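PDB 6HU8: transcriptional regulator ComR from Streptococcus vestibularis F0396, which probably binds DNA through a helix-turn-helix domain and regulates streptococcal competence as a member of the RNPP family of peptide-sensing regulators. Local coordinates for residues S284-E287 against E288-A292; N263-K266 against A267-Y271; Y202-A205 against L206-L210; Y91-K94 against E95-K98. All blocks are in the same frame, centred on the assembly; numbering follows the deposited sequence.

Interaction 1 (S284-E287 against E288-A292)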
ATOM      1  N   SER A 284      -9.215   5.595  26.534  1.00 48.22           N
ATOM      2  CA  SER A 284      -8.963   7.031  26.556  1.00 48.22           C
ATOM      3  C   SER A 284      -7.528   7.369  26.141  1.00 47.30           C
ATOM      4  O   SER A 284      -7.086   8.515  26.289  1.00 42.05           O
ATOM      5  CB  SER A 284      -9.270   7.600  27.946  1.00 48.44           C
ATOM      6  OG  SER A 284      -8.321   7.164  28.909  1.00 55.66           O
ATOM      7  N   VAL A 285      -6.820   6.373  25.612  1.00 46.26           N
ATOM      8  CA  VAL A 285      -5.441   6.550  25.162  1.00 46.72           C
ATOM      9  C   VAL A 285      -5.366   7.644  24.093  1.00 40.70           C
ATOM     10  O   VAL A 285      -4.618   8.604  24.231  1.00 38.85           O
ATOM     11  CB  VAL A 285      -4.855   5.221  24.609  1.00 48.81           C
ATOM     12  CG1 VAL A 285      -3.515   5.455  23.935  1.00 42.64           C
ATOM     13  CG2 VAL A 285      -4.737   4.180  25.735  1.00 50.66           C
ATOM     14  N   LEU A 286      -6.165   7.511  23.042  1.00 38.44           N
ATOM     15  CA  LEU A 286      -6.152   8.495  21.954  1.00 37.46           C
ATOM     16  C   LEU A 286      -6.561   9.906  22.427  1.00 40.49           C
ATOM     17  O   LEU A 286      -6.018  10.927  21.971  1.00 34.60           O
ATOM     18  CB  LEU A 286      -7.077   8.003  20.847  1.00 35.92           C
ATOM     19  CG  LEU A 286      -7.052   8.711  19.503  1.00 47.60           C
ATOM     20  CD1 LEU A 286      -5.606   8.913  19.052  1.00 47.12           C
ATOM     21  CD2 LEU A 286      -7.821   7.867  18.495  1.00 49.70           C
ATOM     22  N   GLU A 287      -7.525   9.978  23.343  1.00 34.78           N
ATOM     23  CA  GLU A 287      -7.916  11.287  23.896  1.00 33.49           C
ATOM     24  C   GLU A 287      -6.794  11.954  24.674  1.00 33.36           C
ATOM     25  O   GLU A 287      -6.560  13.157  24.534  1.00 37.31           O
ATOM     26  CB  GLU A 287      -9.139  11.152  24.800  1.00 34.61           C
ATOM     27  CG  GLU A 287      -9.540  12.474  25.448  1.00 33.36           C
ATOM     28  CD  GLU A 287     -10.754  12.337  26.351  1.00 37.20           C
ATOM     29  OE1 GLU A 287     -11.267  11.200  26.500  1.00 39.22           O
ATOM     30  OE2 GLU A 287     -11.189  13.373  26.897  1.00 39.45           O
ATOM     31  N   GLU A 288      -6.108  11.184  25.511  1.00 33.69           N
ATOM     32  CA  GLU A 288      -4.960  11.715  26.237  1.00 38.09           C
ATOM     33  C   GLU A 288      -3.868  12.153  25.254  1.00 34.82           C
ATOM     34  O   GLU A 288      -3.313  13.237  25.387  1.00 39.00           O
ATOM     35  CB  GLU A 288      -4.393  10.675  27.206  1.00 44.45           C
ATOM     36  CG  GLU A 288      -5.350  10.267  28.323  1.00 49.77           C
ATOM     37  CD  GLU A 288      -5.020   8.893  28.910  1.00 54.69           C
ATOM     38  OE1 GLU A 288      -3.945   8.320  28.574  1.00 54.45           O
ATOM     39  OE2 GLU A 288      -5.848   8.379  29.698  1.00 60.03           O
ATOM     40  N   LYS A 289      -3.561  11.295  24.290  1.00 37.69           N
ATOM     41  CA  LYS A 289      -2.543  11.614  23.280  1.00 38.54           C
ATOM     42  C   LYS A 289      -2.929  12.887  22.521  1.00 41.45           C
ATOM     43  O   LYS A 289      -2.098  13.769  22.313  1.00 42.60           O
ATOM     44  CB  LYS A 289      -2.379  10.430  22.309  1.00 42.75           C
ATOM     45  CG  LYS A 289      -1.361  10.632  21.171  1.00 48.00           C
ATOM     46  CD  LYS A 289      -1.540   9.566  20.062  1.00 51.76           C
ATOM     47  CE  LYS A 289      -2.167  10.163  18.789  1.00 57.09           C
ATOM     48  NZ  LYS A 289      -3.340  11.097  19.053  1.00 48.58           N
ATOM     49  N   THR A 290      -4.193  12.984  22.105  1.00 36.57           N
ATOM     50  CA  THR A 290      -4.654  14.136  21.335  1.00 34.74           C
ATOM     51  C   THR A 290      -4.586  15.425  22.149  1.00 41.95           C
ATOM     52  O   THR A 290      -4.169  16.474  21.641  1.00 34.62           O
ATOM     53  CB  THR A 290      -6.084  13.932  20.837  1.00 33.18           C
ATOM     54  OG1 THR A 290      -6.097  12.851  19.902  1.00 36.30           O
ATOM     55  CG2 THR A 290      -6.606  15.192  20.144  1.00 31.72           C
ATOM     56  N   ARG A 291      -4.994  15.334  23.416  1.00 36.87           N
ATOM     57  CA  ARG A 291      -4.955  16.462  24.335  1.00 39.87           C
ATOM     58  C   ARG A 291      -3.513  16.910  24.538  1.00 41.35           C
ATOM     59  O   ARG A 291      -3.232  18.095  24.575  1.00 39.17           O
ATOM     60  CB  ARG A 291      -5.611  16.080  25.674  1.00 42.34           C
ATOM     61  CG  ARG A 291      -6.141  17.234  26.472  1.00 47.85           C
ATOM     62  CD  ARG A 291      -6.738  16.774  27.819  1.00 48.37           C
ATOM     63  NE  ARG A 291      -8.003  16.056  27.662  1.00 45.18           N
ATOM     64  CZ  ARG A 291      -9.153  16.663  27.420  1.00 45.86           C
ATOM     65  NH1 ARG A 291      -9.174  17.992  27.297  1.00 49.17           N
ATOM     66  NH2 ARG A 291     -10.271  15.955  27.290  1.00 40.77           N
ATOM     67  N   ALA A 292      -2.592  15.954  24.633  1.00 43.68           N
ATOM     68  CA  ALA A 292      -1.182  16.288  24.803  1.00 41.68           C
ATOM     69  C   ALA A 292      -0.615  16.960  23.552  1.00 43.54           C
ATOM     70  O   ALA A 292       0.262  17.815  23.647  1.00 44.92           O
ATOM     71  CB  ALA A 292      -0.387  15.053  25.131  1.00 44.87           C
TER

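Interaction 2 (N263-K266 against A267-Y271)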
ATOM      1  N   ASN A 263      -3.449  30.292  11.700  1.00 39.23           N
ATOM      2  CA  ASN A 263      -4.745  30.503  12.330  1.00 38.17           C
ATOM      3  C   ASN A 263      -4.927  29.684  13.618  1.00 45.76           C
ATOM      4  O   ASN A 263      -5.266  28.492  13.569  1.00 41.37           O
ATOM      5  CB  ASN A 263      -5.864  30.174  11.330  1.00 38.66           C
ATOM      6  CG  ASN A 263      -7.228  30.649  11.804  1.00 43.99           C
ATOM      7  OD1 ASN A 263      -7.448  30.853  13.000  1.00 42.04           O
ATOM      8  ND2 ASN A 263      -8.151  30.832  10.864  1.00 44.17           N
ATOM      9  N   LYS A 264      -4.736  30.323  14.772  1.00 44.23           N
ATOM     10  CA  LYS A 264      -4.740  29.590  16.042  1.00 40.00           C
ATOM     11  C   LYS A 264      -6.133  29.227  16.506  1.00 40.94           C
ATOM     12  O   LYS A 264      -6.316  28.182  17.147  1.00 39.90           O
ATOM     13  CB  LYS A 264      -4.039  30.392  17.132  1.00 44.42           C
ATOM     14  CG  LYS A 264      -2.538  30.436  16.982  1.00 46.70           C
ATOM     15  CD  LYS A 264      -1.963  31.592  17.787  1.00 52.79           C
ATOM     16  CE  LYS A 264      -0.450  31.509  17.890  1.00 56.63           C
ATOM     17  NZ  LYS A 264       0.152  30.999  16.627  1.00 56.11           N
ATOM     18  N   LYS A 265      -7.110  30.087  16.213  1.00 38.50           N
ATOM     19  CA  LYS A 265      -8.503  29.799  16.576  1.00 42.32           C
ATOM     20  C   LYS A 265      -9.035  28.586  15.820  1.00 42.38           C
ATOM     21  O   LYS A 265      -9.722  27.740  16.391  1.00 37.76           O
ATOM     22  CB  LYS A 265      -9.416  30.995  16.297  1.00 39.42           C
ATOM     23  CG  LYS A 265     -10.920  30.687  16.452  1.00 41.89           C
ATOM     24  CD  LYS A 265     -11.745  31.981  16.470  1.00 48.57           C
ATOM     25  CE  LYS A 265     -13.155  31.789  17.028  1.00 49.64           C
ATOM     26  NZ  LYS A 265     -14.051  31.010  16.105  1.00 52.13           N
ATOM     27  N   LYS A 266      -8.750  28.531  14.523  1.00 38.68           N
ATOM     28  CA  LYS A 266      -9.206  27.419  13.694  1.00 40.21           C
ATOM     29  C   LYS A 266      -8.430  26.154  14.065  1.00 37.51           C
ATOM     30  O   LYS A 266      -8.986  25.057  14.079  1.00 40.59           O
ATOM     31  CB  LYS A 266      -9.046  27.748  12.206  1.00 44.16           C
ATOM     32  CG  LYS A 266      -9.842  26.861  11.268  1.00 45.39           C
ATOM     33  CD  LYS A 266     -11.329  26.899  11.576  1.00 48.93           C
ATOM     34  CE  LYS A 266     -12.115  26.130  10.527  1.00 58.77           C
ATOM     35  NZ  LYS A 266     -11.780  26.645   9.162  1.00 63.09           N
ATOM     36  N   ALA A 267      -7.145  26.301  14.375  1.00 37.88           N
ATOM     37  CA  ALA A 267      -6.365  25.135  14.780  1.00 39.50           C
ATOM     38  C   ALA A 267      -6.903  24.585  16.117  1.00 38.67           C
ATOM     39  O   ALA A 267      -7.025  23.369  16.284  1.00 34.77           O
ATOM     40  CB  ALA A 267      -4.884  25.479  14.869  1.00 37.68           C
ATOM     41  N   THR A 268      -7.252  25.479  17.045  1.00 40.16           N
ATOM     42  CA  THR A 268      -7.861  25.084  18.323  1.00 35.34           C
ATOM     43  C   THR A 268      -9.199  24.383  18.139  1.00 38.02           C
ATOM     44  O   THR A 268      -9.476  23.386  18.821  1.00 37.83           O
ATOM     45  CB  THR A 268      -8.082  26.286  19.250  1.00 38.47           C
ATOM     46  OG1 THR A 268      -6.847  26.956  19.436  1.00 35.10           O
ATOM     47  CG2 THR A 268      -8.601  25.830  20.629  1.00 36.25           C
ATOM     48  N   GLU A 269     -10.030  24.897  17.232  1.00 34.96           N
ATOM     49  CA  GLU A 269     -11.306  24.247  16.916  1.00 38.34           C
ATOM     50  C   GLU A 269     -11.095  22.828  16.386  1.00 37.93           C
ATOM     51  O   GLU A 269     -11.797  21.891  16.788  1.00 34.96           O
ATOM     52  CB  GLU A 269     -12.090  25.084  15.895  1.00 38.68           C
ATOM     53  CG  GLU A 269     -12.515  26.460  16.449  1.00 42.22           C
ATOM     54  CD  GLU A 269     -13.171  27.356  15.413  1.00 45.92           C
ATOM     55  OE1 GLU A 269     -13.157  26.999  14.214  1.00 48.89           O
ATOM     56  OE2 GLU A 269     -13.690  28.428  15.804  1.00 52.76           O
ATOM     57  N   ASN A 270     -10.119  22.662  15.494  1.00 33.27           N
ATOM     58  CA  ASN A 270      -9.852  21.356  14.899  1.00 32.04           C
ATOM     59  C   ASN A 270      -9.267  20.361  15.909  1.00 36.59           C
ATOM     60  O   ASN A 270      -9.656  19.184  15.910  1.00 34.77           O
ATOM     61  CB  ASN A 270      -8.934  21.509  13.682  1.00 34.18           C
ATOM     62  CG  ASN A 270      -9.644  22.180  12.509  1.00 39.82           C
ATOM     63  OD1 ASN A 270     -10.849  21.983  12.311  1.00 46.78           O
ATOM     64  ND2 ASN A 270      -8.914  22.965  11.733  1.00 39.97           N
ATOM     65  N   TYR A 271      -8.384  20.824  16.795  1.00 32.65           N
ATOM     66  CA  TYR A 271      -7.932  19.963  17.895  1.00 33.73           C
ATOM     67  C   TYR A 271      -9.101  19.590  18.805  1.00 35.88           C
ATOM     68  O   TYR A 271      -9.178  18.453  19.284  1.00 34.95           O
ATOM     69  CB  TYR A 271      -6.837  20.631  18.727  1.00 34.70           C
ATOM     70  CG  TYR A 271      -5.432  20.280  18.282  1.00 31.98           C
ATOM     71  CD1 TYR A 271      -4.953  18.972  18.367  1.00 34.45           C
ATOM     72  CD2 TYR A 271      -4.580  21.262  17.795  1.00 34.39           C
ATOM     73  CE1 TYR A 271      -3.665  18.642  17.945  1.00 36.29           C
ATOM     74  CE2 TYR A 271      -3.288  20.945  17.379  1.00 34.30           C
ATOM     75  CZ  TYR A 271      -2.839  19.639  17.460  1.00 37.02           C
ATOM     76  OH  TYR A 271      -1.558  19.333  17.054  1.00 38.66           O
TER
HETATM   77  O   HOH W   1      -9.716  24.177   9.104  1.00 41.80           O

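Interaction 3 (Y202-A205 against L206-L210)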
ATOM      1  N   TYR A 202      -9.856  -2.539   1.973  1.00 40.73           N
ATOM      2  CA  TYR A 202      -9.444  -1.599   0.937  1.00 43.03           C
ATOM      3  C   TYR A 202      -9.434  -0.179   1.492  1.00 39.48           C
ATOM      4  O   TYR A 202      -8.489   0.604   1.265  1.00 38.99           O
ATOM      5  CB  TYR A 202     -10.374  -1.686  -0.283  1.00 41.60           C
ATOM      6  CG  TYR A 202      -9.965  -0.759  -1.417  1.00 43.81           C
ATOM      7  CD1 TYR A 202      -9.070  -1.175  -2.398  1.00 42.92           C
ATOM      8  CD2 TYR A 202     -10.466   0.534  -1.499  1.00 43.70           C
ATOM      9  CE1 TYR A 202      -8.699  -0.334  -3.430  1.00 41.08           C
ATOM     10  CE2 TYR A 202     -10.095   1.379  -2.523  1.00 41.53           C
ATOM     11  CZ  TYR A 202      -9.211   0.943  -3.484  1.00 43.25           C
ATOM     12  OH  TYR A 202      -8.832   1.790  -4.505  1.00 46.29           O
ATOM     13  N   ASN A 203     -10.486   0.156   2.230  1.00 41.86           N
ATOM     14  CA  ASN A 203     -10.613   1.500   2.769  1.00 40.60           C
ATOM     15  C   ASN A 203      -9.558   1.781   3.829  1.00 41.45           C
ATOM     16  O   ASN A 203      -9.126   2.919   3.977  1.00 41.81           O
ATOM     17  CB  ASN A 203     -12.006   1.722   3.338  1.00 41.36           C
ATOM     18  CG  ASN A 203     -13.060   1.767   2.261  1.00 45.75           C
ATOM     19  OD1 ASN A 203     -12.744   1.918   1.083  1.00 49.77           O
ATOM     20  ND2 ASN A 203     -14.316   1.633   2.652  1.00 48.51           N
ATOM     21  N   ILE A 204      -9.125   0.758   4.558  1.00 38.55           N
ATOM     22  CA  ILE A 204      -8.057   0.979   5.530  1.00 41.66           C
ATOM     23  C   ILE A 204      -6.730   1.280   4.813  1.00 42.40           C
ATOM     24  O   ILE A 204      -5.994   2.175   5.224  1.00 39.50           O
ATOM     25  CB  ILE A 204      -7.901  -0.213   6.473  1.00 43.21           C
ATOM     26  CG1 ILE A 204      -9.105  -0.248   7.421  1.00 49.80           C
ATOM     27  CG2 ILE A 204      -6.654  -0.077   7.296  1.00 42.71           C
ATOM     28  CD1 ILE A 204      -8.982  -1.223   8.574  1.00 52.42           C
ATOM     29  N   ALA A 205      -6.432   0.544   3.743  1.00 37.93           N
ATOM     30  CA  ALA A 205      -5.220   0.807   2.977  1.00 38.91           C
ATOM     31  C   ALA A 205      -5.312   2.183   2.350  1.00 38.08           C
ATOM     32  O   ALA A 205      -4.343   2.938   2.348  1.00 36.78           O
ATOM     33  CB  ALA A 205      -4.992  -0.272   1.900  1.00 31.52           C
ATOM     34  N   LEU A 206      -6.477   2.517   1.816  1.00 36.47           N
ATOM     35  CA  LEU A 206      -6.658   3.831   1.201  1.00 38.46           C
ATOM     36  C   LEU A 206      -6.566   4.946   2.250  1.00 42.71           C
ATOM     37  O   LEU A 206      -5.953   6.009   2.019  1.00 36.38           O
ATOM     38  CB  LEU A 206      -8.000   3.886   0.465  1.00 38.40           C
ATOM     39  CG  LEU A 206      -8.407   5.230  -0.140  1.00 43.68           C
ATOM     40  CD1 LEU A 206      -7.490   5.612  -1.294  1.00 44.53           C
ATOM     41  CD2 LEU A 206      -9.877   5.229  -0.569  1.00 44.46           C
ATOM     42  N   PHE A 207      -7.166   4.700   3.412  1.00 39.12           N
ATOM     43  CA  PHE A 207      -7.119   5.679   4.483  1.00 38.81           C
ATOM     44  C   PHE A 207      -5.667   5.944   4.901  1.00 38.89           C
ATOM     45  O   PHE A 207      -5.262   7.093   5.080  1.00 41.96           O
ATOM     46  CB  PHE A 207      -7.941   5.212   5.687  1.00 41.37           C
ATOM     47  CG  PHE A 207      -7.960   6.200   6.812  1.00 36.61           C
ATOM     48  CD1 PHE A 207      -8.877   7.232   6.816  1.00 39.50           C
ATOM     49  CD2 PHE A 207      -7.046   6.109   7.851  1.00 37.53           C
ATOM     50  CE1 PHE A 207      -8.893   8.168   7.851  1.00 42.44           C
ATOM     51  CE2 PHE A 207      -7.045   7.034   8.878  1.00 38.55           C
ATOM     52  CZ  PHE A 207      -7.965   8.071   8.879  1.00 43.18           C
ATOM     53  N   ASN A 208      -4.884   4.880   5.046  1.00 38.13           N
ATOM     54  CA  ASN A 208      -3.499   5.023   5.483  1.00 39.84           C
ATOM     55  C   ASN A 208      -2.625   5.725   4.434  1.00 40.49           C
ATOM     56  O   ASN A 208      -1.695   6.457   4.774  1.00 38.27           O
ATOM     57  CB  ASN A 208      -2.926   3.646   5.829  1.00 39.49           C
ATOM     58  CG  ASN A 208      -3.427   3.137   7.163  1.00 44.49           C
ATOM     59  OD1 ASN A 208      -3.728   3.931   8.056  1.00 45.54           O
ATOM     60  ND2 ASN A 208      -3.525   1.817   7.310  1.00 42.42           N
ATOM     61  N   ASP A 209      -2.921   5.500   3.157  1.00 37.28           N
ATOM     62  CA  ASP A 209      -2.244   6.253   2.106  1.00 37.06           C
ATOM     63  C   ASP A 209      -2.616   7.728   2.155  1.00 37.75           C
ATOM     64  O   ASP A 209      -1.778   8.592   1.960  1.00 37.86           O
ATOM     65  CB  ASP A 209      -2.590   5.699   0.735  1.00 34.24           C
ATOM     66  CG  ASP A 209      -1.802   4.459   0.403  1.00 39.00           C
ATOM     67  OD1 ASP A 209      -1.020   4.003   1.262  1.00 38.57           O
ATOM     68  OD2 ASP A 209      -1.972   3.952  -0.714  1.00 38.31           O
ATOM     69  N   LEU A 210      -3.888   8.009   2.378  1.00 35.91           N
ATOM     70  CA  LEU A 210      -4.325   9.398   2.508  1.00 35.00           C
ATOM     71  C   LEU A 210      -3.665  10.062   3.721  1.00 36.27           C
ATOM     72  O   LEU A 210      -3.250  11.227   3.655  1.00 36.02           O
ATOM     73  CB  LEU A 210      -5.844   9.450   2.603  1.00 38.65           C
ATOM     74  CG  LEU A 210      -6.567   9.178   1.284  1.00 36.60           C
ATOM     75  CD1 LEU A 210      -8.029   8.910   1.525  1.00 41.42           C
ATOM     76  CD2 LEU A 210      -6.391  10.359   0.360  1.00 41.29           C
TER

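Interaction 4 (Y91-K94 against E95-K98)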
ATOM      1  N   TYR A  91      -2.839   1.805  15.714  1.00 63.55           N
ATOM      2  CA  TYR A  91      -2.862   3.148  16.308  1.00 66.14           C
ATOM      3  C   TYR A  91      -1.495   3.575  16.844  1.00 69.48           C
ATOM      4  O   TYR A  91      -1.390   4.571  17.562  1.00 67.26           O
ATOM      5  CB  TYR A  91      -3.894   3.239  17.442  1.00 61.58           C
ATOM      6  CG  TYR A  91      -5.276   2.783  17.056  1.00 61.11           C
ATOM      7  CD1 TYR A  91      -6.096   3.582  16.266  1.00 61.22           C
ATOM      8  CD2 TYR A  91      -5.766   1.552  17.486  1.00 61.94           C
ATOM      9  CE1 TYR A  91      -7.367   3.160  15.908  1.00 60.96           C
ATOM     10  CE2 TYR A  91      -7.028   1.124  17.134  1.00 60.39           C
ATOM     11  CZ  TYR A  91      -7.827   1.928  16.347  1.00 59.71           C
ATOM     12  OH  TYR A  91      -9.089   1.494  15.995  1.00 62.41           O
ATOM     13  N   GLY A  92      -0.455   2.824  16.500  1.00 67.77           N
ATOM     14  CA  GLY A  92       0.871   3.081  17.031  1.00 68.84           C
ATOM     15  C   GLY A  92       1.126   2.327  18.328  1.00 70.56           C
ATOM     16  O   GLY A  92       2.256   2.299  18.831  1.00 70.16           O
ATOM     17  N   ASP A  93       0.076   1.720  18.878  1.00 62.38           N
ATOM     18  CA  ASP A  93       0.229   0.918  20.080  1.00 65.49           C
ATOM     19  C   ASP A  93       1.139  -0.274  19.809  1.00 68.02           C
ATOM     20  O   ASP A  93       0.866  -1.098  18.932  1.00 67.82           O
ATOM     21  CB  ASP A  93      -1.121   0.434  20.590  1.00 64.64           C
ATOM     22  CG  ASP A  93      -0.990  -0.473  21.794  1.00 70.72           C
ATOM     23  OD1 ASP A  93      -0.570  -1.642  21.627  1.00 69.20           O
ATOM     24  OD2 ASP A  93      -1.304  -0.012  22.914  1.00 79.06           O
ATOM     25  N   LYS A  94       2.205  -0.383  20.588  1.00 66.85           N
ATOM     26  CA  LYS A  94       3.253  -1.347  20.289  1.00 68.42           C
ATOM     27  C   LYS A  94       2.890  -2.797  20.630  1.00 66.44           C
ATOM     28  O   LYS A  94       3.539  -3.726  20.146  1.00 67.95           O
ATOM     29  CB  LYS A  94       4.540  -0.916  20.998  1.00 69.67           C
ATOM     30  CG  LYS A  94       5.089   0.391  20.416  1.00 68.10           C
ATOM     31  CD  LYS A  94       6.070   1.104  21.335  1.00 68.26           C
ATOM     32  CE  LYS A  94       6.487   2.435  20.718  1.00 66.66           C
ATOM     33  NZ  LYS A  94       7.858   2.867  21.116  1.00 63.49           N
ATOM     34  N   GLU A  95       1.845  -3.005  21.425  1.00 65.29           N
ATOM     35  CA  GLU A  95       1.372  -4.371  21.658  1.00 68.72           C
ATOM     36  C   GLU A  95       0.509  -4.856  20.480  1.00 67.68           C
ATOM     37  O   GLU A  95       0.488  -6.050  20.145  1.00 65.98           O
ATOM     38  CB  GLU A  95       0.592  -4.468  22.973  1.00 71.05           C
ATOM     39  CG  GLU A  95      -0.270  -5.723  23.082  1.00 73.59           C
ATOM     40  CD  GLU A  95      -0.195  -6.375  24.450  1.00 79.40           C
ATOM     41  OE1 GLU A  95       0.155  -5.673  25.423  1.00 80.22           O
ATOM     42  OE2 GLU A  95      -0.473  -7.594  24.546  1.00 80.73           O
ATOM     43  N   ARG A  96      -0.196  -3.919  19.853  1.00 67.29           N
ATOM     44  CA  ARG A  96      -0.964  -4.210  18.645  1.00 65.71           C
ATOM     45  C   ARG A  96      -0.018  -4.413  17.459  1.00 63.24           C
ATOM     46  O   ARG A  96      -0.219  -5.305  16.637  1.00 58.92           O
ATOM     47  CB  ARG A  96      -1.960  -3.083  18.344  1.00 66.37           C
ATOM     48  CG  ARG A  96      -3.081  -2.936  19.370  1.00 69.95           C
ATOM     49  CD  ARG A  96      -4.053  -1.828  18.971  1.00 67.70           C
ATOM     50  NE  ARG A  96      -4.969  -2.251  17.912  1.00 68.72           N
ATOM     51  CZ  ARG A  96      -6.273  -2.464  18.083  1.00 72.87           C
ATOM     52  NH1 ARG A  96      -6.833  -2.285  19.277  1.00 70.71           N
ATOM     53  NH2 ARG A  96      -7.026  -2.848  17.056  1.00 70.15           N
ATOM     54  N   VAL A  97       1.011  -3.575  17.383  1.00 60.58           N
ATOM     55  CA  VAL A  97       2.021  -3.692  16.347  1.00 60.79           C
ATOM     56  C   VAL A  97       2.638  -5.089  16.368  1.00 60.71           C
ATOM     57  O   VAL A  97       2.795  -5.715  15.324  1.00 57.84           O
ATOM     58  CB  VAL A  97       3.117  -2.627  16.511  1.00 62.42           C
ATOM     59  CG1 VAL A  97       4.301  -2.925  15.593  1.00 60.59           C
ATOM     60  CG2 VAL A  97       2.550  -1.245  16.224  1.00 58.35           C
ATOM     61  N   LYS A  98       2.944  -5.589  17.560  1.00 60.20           N
ATOM     62  CA  LYS A  98       3.469  -6.942  17.693  1.00 57.37           C
ATOM     63  C   LYS A  98       2.456  -7.980  17.218  1.00 58.97           C
ATOM     64  O   LYS A  98       2.817  -8.955  16.557  1.00 54.01           O
ATOM     65  CB  LYS A  98       3.863  -7.236  19.139  1.00 59.64           C
ATOM     66  CG  LYS A  98       4.260  -8.682  19.374  1.00 60.04           C
ATOM     67  CD  LYS A  98       3.588  -9.234  20.615  1.00 64.86           C
ATOM     68  CE  LYS A  98       3.845 -10.724  20.792  1.00 63.45           C
ATOM     69  NZ  LYS A  98       2.734 -11.557  20.248  1.00 63.94           N
TER

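Interaction 1 (S284-E287 against E288-A292)
At one edge of the Arg291 guanidinium, close to its plane, sits OE2 of Glu287. NH2 of Arg291 meets OE2 of Glu287 at 2.8 Å, on the anti lone pair that points away from OE1, and the two flat groups are turned 49° against each other. The match is therefore a single-point salt bridge, not a two-pronged one. Glu287 holds its chain fully extended, while Arg291 bends at chi3 (-71°), and the two run side by side one turn apart on helix 285-296. A second carboxylate, that of Glu288, is used differently: OG of Ser284 approaches its OE2 at 2.9 Å from above the plane. Ser284 stands at the N-cap position but spends its hydroxyl on this glutamate, and no capping bond comes from its side chain.

Inside the helix, the carbonyl O of Leu286 is gripped twice by Thr290, from N and from OG1 (both 2.8 Å), the two donors arriving from opposite faces of the carbonyl plane. Threonine suits this buried place, since the backbone takes up its hydroxyl while the residue packs on Pro247 and Ile251 of helix 246-261 and on Ala274 and Ile275 of helix 264-279. Lys289 lies along Leu286, its NZ so close to CD1 that the exact placing of the lysine end is doubtful. The acidic residues Glu287 and Glu288 near the start of the helix would probably interact favourably with its dipole, and the salt bridge to Arg291 probably offsets part of that negative charge.

Interaction 2 (N263-K266 against A267-Y271)
Lys265 and Glu269 lean across each other at a slant, one turn apart on the surface of helix 264-279. The lysine runs extended until chi4 (-71°), where it turns NZ onto OE2 of Glu269, 2.6 Å away and nearly in line with the C-O bond, to form a salt bridge. Glu269 is also crossed by Lys266, but there the touch is made by the aliphatic part: a bend at chi2 (58°) places CD of Lys266 3.2 Å from OE1 of Glu269. Nearer the backbone, CG of Lys266 lies 4.0 Å from ND2 of Asn270. A water joins the polar ends of Lys266 and Asn270, accepting from ND2 of Asn270 and, weakly, from NZ of Lys266.

Thr268 folds its hydroxyl back onto the preceding turn: its OG1 reaches O of Lys264 at 2.7 Å, and its N binds the same oxygen from the other face of the carbonyl plane. The carbonyl one turn back thus satisfies the hydroxyl, which suits a threonine at this place. Asn263 is the N-cap, a place that suits asparagine because its short amide can fold back. OD1 of Asn263 accepts from N of Lys266 at 3.1 Å, and its backbone O takes the first full-turn bond, from N of Ala267.

The small Ala267 packs, with Thr268, on Leu299 after the last helix. Lys266 and Asn270 touch Glu257 of helix 246-261, while Tyr271 bonds through OH to Lys255 and Asp297 and rests on Glu293 and Lys294 of helix 285-296, so this first stretch of helix 264-279 lies between its two sequence neighbours.

Interaction 3 (Y202-A205 against L206-L210)
The N of Phe207 donates to the carbonyl O of Asn203 at 2.7 Å, the shortest bond in this run of helix, reaching that oxygen from a direction tilted 33° out of the carbonyl plane. The CB of Phe207 also comes to 3.1 Å from the same oxygen. With CG anti to the backbone N (chi1 -178°), the phenyl ring of Phe207 is carried away from the preceding turn and onto Leu233 and Ile237 of helix 226-240, where it also meets the ring of Tyr245 with the planes about 35° apart.

On another side of the helix, Tyr202 and Leu206 form an apolar pair: CE2 of the ring lies 4.3 Å from CD2 of the leucine at an oblique angle. Both residues rest on Leu163 of helix 160-173, and the phenol OH of Tyr202 bonds to O of Phe158, giving this large side chain an anchor at its polar end. Helix 200-219 touches helices 160-173, 181-192 and 226-240, consistent with the stacked helices of ComR's tetratricopeptide-type domain. The ND2 of buried Asn203 is satisfied outside this turn, by OG of Ser240 and O of Pro197.

Ile204 and Asn208 lie side by side and point the same way, CG2 of the isoleucine 3.7 Å from ND2 of the asparagine. The branched Ile204 packs on Phe242 and Tyr245. Ala205 presents only a methyl group, and its carbonyl O accepts from N of Asp209 at 3.0 Å.

Interaction 4 (Y91-K94 against E95-K98)
Chi1 of Asp93 (177°) sets CG opposite the backbone N and folds the carboxylate over the start of helix 94-111, while Arg96 bends at chi3 (77°) to bring its guanidinium beside Tyr91. OD1 of Asp93 accepts from N of Arg96 at 2.9 Å through its anti lone pair, and a weak bond comes from N of Glu95 at 2.8 Å. Aspartate suits this N-cap: its short chain reaches the amides of the first turn, and its negative charge probably interacts well with the positive end of the helix dipole.

The first full-turn bond runs from N of Val97 to O of Asp93, 2.9 Å and in the carbonyl plane. CG2 of Val97 packs on that same oxygen at 3.2 Å. This is an Asp N-cap that takes the loop after helix 76-87 into helix 94-111, in the tetratricopeptide-type part of the protein.

Tyr91 meets Arg96 edge-on: CE2 of the ring stands over the centre of one guanidinium face, 3.8 Å from CZ, with the planes 73° apart. NE of Arg96 donates to O of Pro89, which helps to hold the guanidinium in place against the ring edge. The turn is made by Tyr91 and Gly92, both with positive phi; glycine, lacking a CB, takes up this backbone shape easily.

From the N terminus, interaction 4 comes first, where the loop after helix 76-87 enters helix 94-111. Interaction 3 follows inside helix 200-219, near the middle of the chain, about 18 Å from interaction 4 between centres. Interaction 2 starts helix 264-279, and interaction 1 starts the next helix, 285-296. All are local and lie in series, so none nests within or crosses another, and none closes a long loop. Interactions 1 and 2 touch, CD1 of Tyr271 lying 4.2 Å from O of Thr290, which ties together the last two helices. Tyr245 links interactions 3 and 4, packing on both Phe207 and Tyr91.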